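Local coordinates for protein aryl acylamidase (bacterium CSBL00001, PDB 4YJ6) that probably hydrolyses the amide bond of N-acylated aryl amines, as a member of the amidase signature family, at residues 198-203 with 469-474. Residues are numbered along the deposited sequence; the frame is centred on the assembly and turned at random.
Sequences YGFQPS and DVIAAS
Strand 198-201, from which Tyr198 and Phe200 reach across, and segment 469-474 of helix 467-480 run nearly antiparallel, their axes inclined at 165° and 10.6 Å apart at closest approach, a spacing that the two aromatic side chains of the strand span. The alternation of the strand supplies them: Tyr198 and Phe200 both point toward the helix. In Tyr198 CG is anti to the backbone N (chi1 -180°), carrying the start of the side chain in the direction of the helix. Ser474 OG sits at the edge of the Tyr198 ring, near its plane, and accepts from Tyr198 OH over 2.8 Å. Ser474 OG in turn donates to Val470 O, one turn back in the helix, at 2.7 Å and from above the carbonyl plane. Val470 O accepts from both Ser474 OG and Ser474 N, which reach it from opposite faces of its plane, and the serine hydroxyl relays a buried chain from tyrosine to helix backbone. A phenylalanine in place of Tyr198 would probably leave Ser474 OG without this donor and break the hydrogen bond that ties strand to helix here. Beside this chain the contact is apolar: Phe200 CE1 lies 3.5 Å from Ile471 CD1 and 3.7 Å from Val470 CG1, the isoleucine crossing the phenylalanine side chain at about a right angle. Ala444 of strand 443-451 touches Tyr198, Phe200 and Val470, while helix 231-241 also packs on both aromatic residues through Ala234 and Met238. The arrangement is helix-on-sheet packing, joining helix 467-480 to the central mixed sheet of the alpha/beta amidase signature fold.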
ATOM      1  N   TYR A 198       1.400   7.562  -5.674  1.00 11.02           N
ATOM      2  CA  TYR A 198       2.412   6.592  -6.078  1.00 11.82           C
ATOM      3  C   TYR A 198       2.600   5.580  -4.962  1.00 11.15           C
ATOM      4  O   TYR A 198       2.912   5.951  -3.823  1.00 11.37           O
ATOM      5  CB  TYR A 198       3.692   7.348  -6.352  1.00 10.08           C
ATOM      6  CG  TYR A 198       4.852   6.461  -6.791  1.00 10.85           C
ATOM      7  CD1 TYR A 198       4.854   5.861  -8.059  1.00 10.15           C
ATOM      8  CD2 TYR A 198       5.937   6.232  -5.950  1.00 11.83           C
ATOM      9  CE1 TYR A 198       5.918   5.080  -8.472  1.00 10.34           C
ATOM     10  CE2 TYR A 198       6.999   5.435  -6.345  1.00 10.42           C
ATOM     11  CZ  TYR A 198       6.983   4.859  -7.600  1.00 12.29           C
ATOM     12  OH  TYR A 198       8.029   4.085  -7.987  1.00 11.36           O
ATOM     13  N   GLY A 199       2.412   4.300  -5.266  1.00 11.05           N
ATOM     14  CA  GLY A 199       2.495   3.275  -4.238  1.00 10.41           C
ATOM     15  C   GLY A 199       3.632   2.342  -4.586  1.00 11.39           C
ATOM     16  O   GLY A 199       3.573   1.693  -5.635  1.00 10.46           O
ATOM     17  N   PHE A 200       4.636   2.232  -3.704  1.00  9.75           N
ATOM     18  CA  PHE A 200       5.827   1.428  -4.007  1.00  8.87           C
ATOM     19  C   PHE A 200       5.847   0.131  -3.189  1.00  8.43           C
ATOM     20  O   PHE A 200       5.963   0.194  -1.950  1.00  9.24           O
ATOM     21  CB  PHE A 200       7.137   2.205  -3.729  1.00  9.95           C
ATOM     22  CG  PHE A 200       8.342   1.511  -4.308  1.00 10.92           C
ATOM     23  CD1 PHE A 200       8.729   1.774  -5.616  1.00 10.36           C
ATOM     24  CD2 PHE A 200       9.043   0.572  -3.581  1.00 10.65           C
ATOM     25  CE1 PHE A 200       9.816   1.120  -6.192  1.00 12.13           C
ATOM     26  CE2 PHE A 200      10.136  -0.090  -4.137  1.00 11.98           C
ATOM     27  CZ  PHE A 200      10.506   0.174  -5.457  1.00 10.06           C
ATOM     28  N   GLN A 201       5.747  -1.015  -3.875  1.00  8.05           N
ATOM     29  CA  GLN A 201       5.773  -2.348  -3.243  1.00  9.81           C
ATOM     30  C   GLN A 201       7.158  -2.967  -3.504  1.00  8.99           C
ATOM     31  O   GLN A 201       7.468  -3.371  -4.634  1.00  9.33           O
ATOM     32  CB  GLN A 201       4.633  -3.238  -3.801  1.00 10.08           C
ATOM     33  CG  GLN A 201       4.720  -4.736  -3.347  1.00 10.05           C
ATOM     34  CD  GLN A 201       5.138  -5.611  -4.502  1.00  9.22           C
ATOM     35  OE1 GLN A 201       4.471  -5.616  -5.546  1.00 10.57           O
ATOM     36  NE2 GLN A 201       6.248  -6.330  -4.356  1.00  9.51           N
ATOM     37  N   PRO A 202       7.992  -3.039  -2.469  1.00  8.40           N
ATOM     38  CA  PRO A 202       9.383  -3.467  -2.693  1.00  7.16           C
ATOM     39  C   PRO A 202       9.522  -4.954  -2.977  1.00  8.20           C
ATOM     40  O   PRO A 202       8.603  -5.745  -2.702  1.00  9.47           O
ATOM     41  CB  PRO A 202      10.093  -3.155  -1.329  1.00  9.87           C
ATOM     42  CG  PRO A 202       9.088  -2.485  -0.475  1.00 14.28           C
ATOM     43  CD  PRO A 202       7.708  -2.751  -1.052  1.00  9.75           C
ATOM     44  N   SER A 203      10.695  -5.348  -3.484  1.00  7.81           N
ATOM     45  CA  SER A 203      11.016  -6.761  -3.656  1.00  8.75           C
ATOM     46  C   SER A 203      10.855  -7.493  -2.342  1.00  8.25           C
ATOM     47  O   SER A 203      11.180  -6.929  -1.297  1.00  9.36           O
ATOM     48  CB  SER A 203      12.499  -6.894  -4.070  1.00 10.02           C
ATOM     49  OG  SER A 203      12.706  -6.304  -5.346  1.00  8.36           O
ATOM     50  N   ASP A 469      15.180  -0.345 -10.899  1.00 10.46           N
ATOM     51  CA  ASP A 469      14.620  -0.251 -12.264  1.00 12.58           C
ATOM     52  C   ASP A 469      13.190   0.290 -12.178  1.00 13.49           C
ATOM     53  O   ASP A 469      12.734   1.044 -13.046  1.00 11.88           O
ATOM     54  CB  ASP A 469      14.557  -1.633 -12.939  1.00 12.59           C
ATOM     55  CG  ASP A 469      15.906  -2.127 -13.463  1.00 17.98           C
ATOM     56  OD1 ASP A 469      16.871  -1.330 -13.533  1.00 17.64           O
ATOM     57  OD2 ASP A 469      15.982  -3.332 -13.841  1.00 15.17           O
ATOM     58  N   VAL A 470      12.455  -0.139 -11.159  1.00 10.72           N
ATOM     59  CA  VAL A 470      11.071   0.327 -10.971  1.00 10.55           C
ATOM     60  C   VAL A 470      11.091   1.824 -10.656  1.00 11.02           C
ATOM     61  O   VAL A 470      10.301   2.582 -11.221  1.00 11.36           O
ATOM     62  CB  VAL A 470      10.342  -0.440  -9.869  1.00 11.26           C
ATOM     63  CG1 VAL A 470       8.913   0.124  -9.640  1.00 10.47           C
ATOM     64  CG2 VAL A 470      10.258  -1.932 -10.241  1.00 12.08           C
ATOM     65  N   ILE A 471      11.973   2.245  -9.757  1.00 10.70           N
ATOM     66  CA  ILE A 471      12.103   3.675  -9.444  1.00 10.13           C
ATOM     67  C   ILE A 471      12.459   4.440 -10.743  1.00 12.33           C
ATOM     68  O   ILE A 471      11.875   5.467 -11.032  1.00 10.39           O
ATOM     69  CB  ILE A 471      13.194   3.939  -8.391  1.00 10.94           C
ATOM     70  CG1 ILE A 471      12.779   3.389  -7.006  1.00  8.80           C
ATOM     71  CG2 ILE A 471      13.499   5.419  -8.289  1.00 10.48           C
ATOM     72  CD1 ILE A 471      11.608   4.148  -6.341  1.00 12.15           C
ATOM     73  N   ALA A 472      13.430   3.942 -11.504  1.00 11.15           N
ATOM     74  CA  ALA A 472      13.900   4.677 -12.698  1.00 13.36           C
ATOM     75  C   ALA A 472      12.742   4.866 -13.689  1.00 13.50           C
ATOM     76  O   ALA A 472      12.494   5.982 -14.211  1.00 13.03           O
ATOM     77  CB  ALA A 472      15.031   3.933 -13.368  1.00 14.18           C
ATOM     78  N   ALA A 473      12.026   3.789 -13.967  1.00 11.28           N
ATOM     79  CA  ALA A 473      10.894   3.893 -14.904  1.00 10.73           C
ATOM     80  C   ALA A 473       9.781   4.811 -14.359  1.00 14.36           C
ATOM     81  O   ALA A 473       9.127   5.554 -15.121  1.00 12.32           O
ATOM     82  CB  ALA A 473      10.340   2.498 -15.181  1.00 11.40           C
ATOM     83  N   SER A 474       9.523   4.724 -13.052  1.00 10.90           N
ATOM     84  CA  SER A 474       8.489   5.528 -12.433  1.00 11.06           C
ATOM     85  C   SER A 474       8.840   7.004 -12.564  1.00 10.95           C
ATOM     86  O   SER A 474       7.972   7.817 -12.878  1.00 12.36           O
ATOM     87  CB  SER A 474       8.358   5.171 -10.926  1.00 11.60           C
ATOM     88  OG  SER A 474       7.942   3.818 -10.769  1.00 10.27           O
TER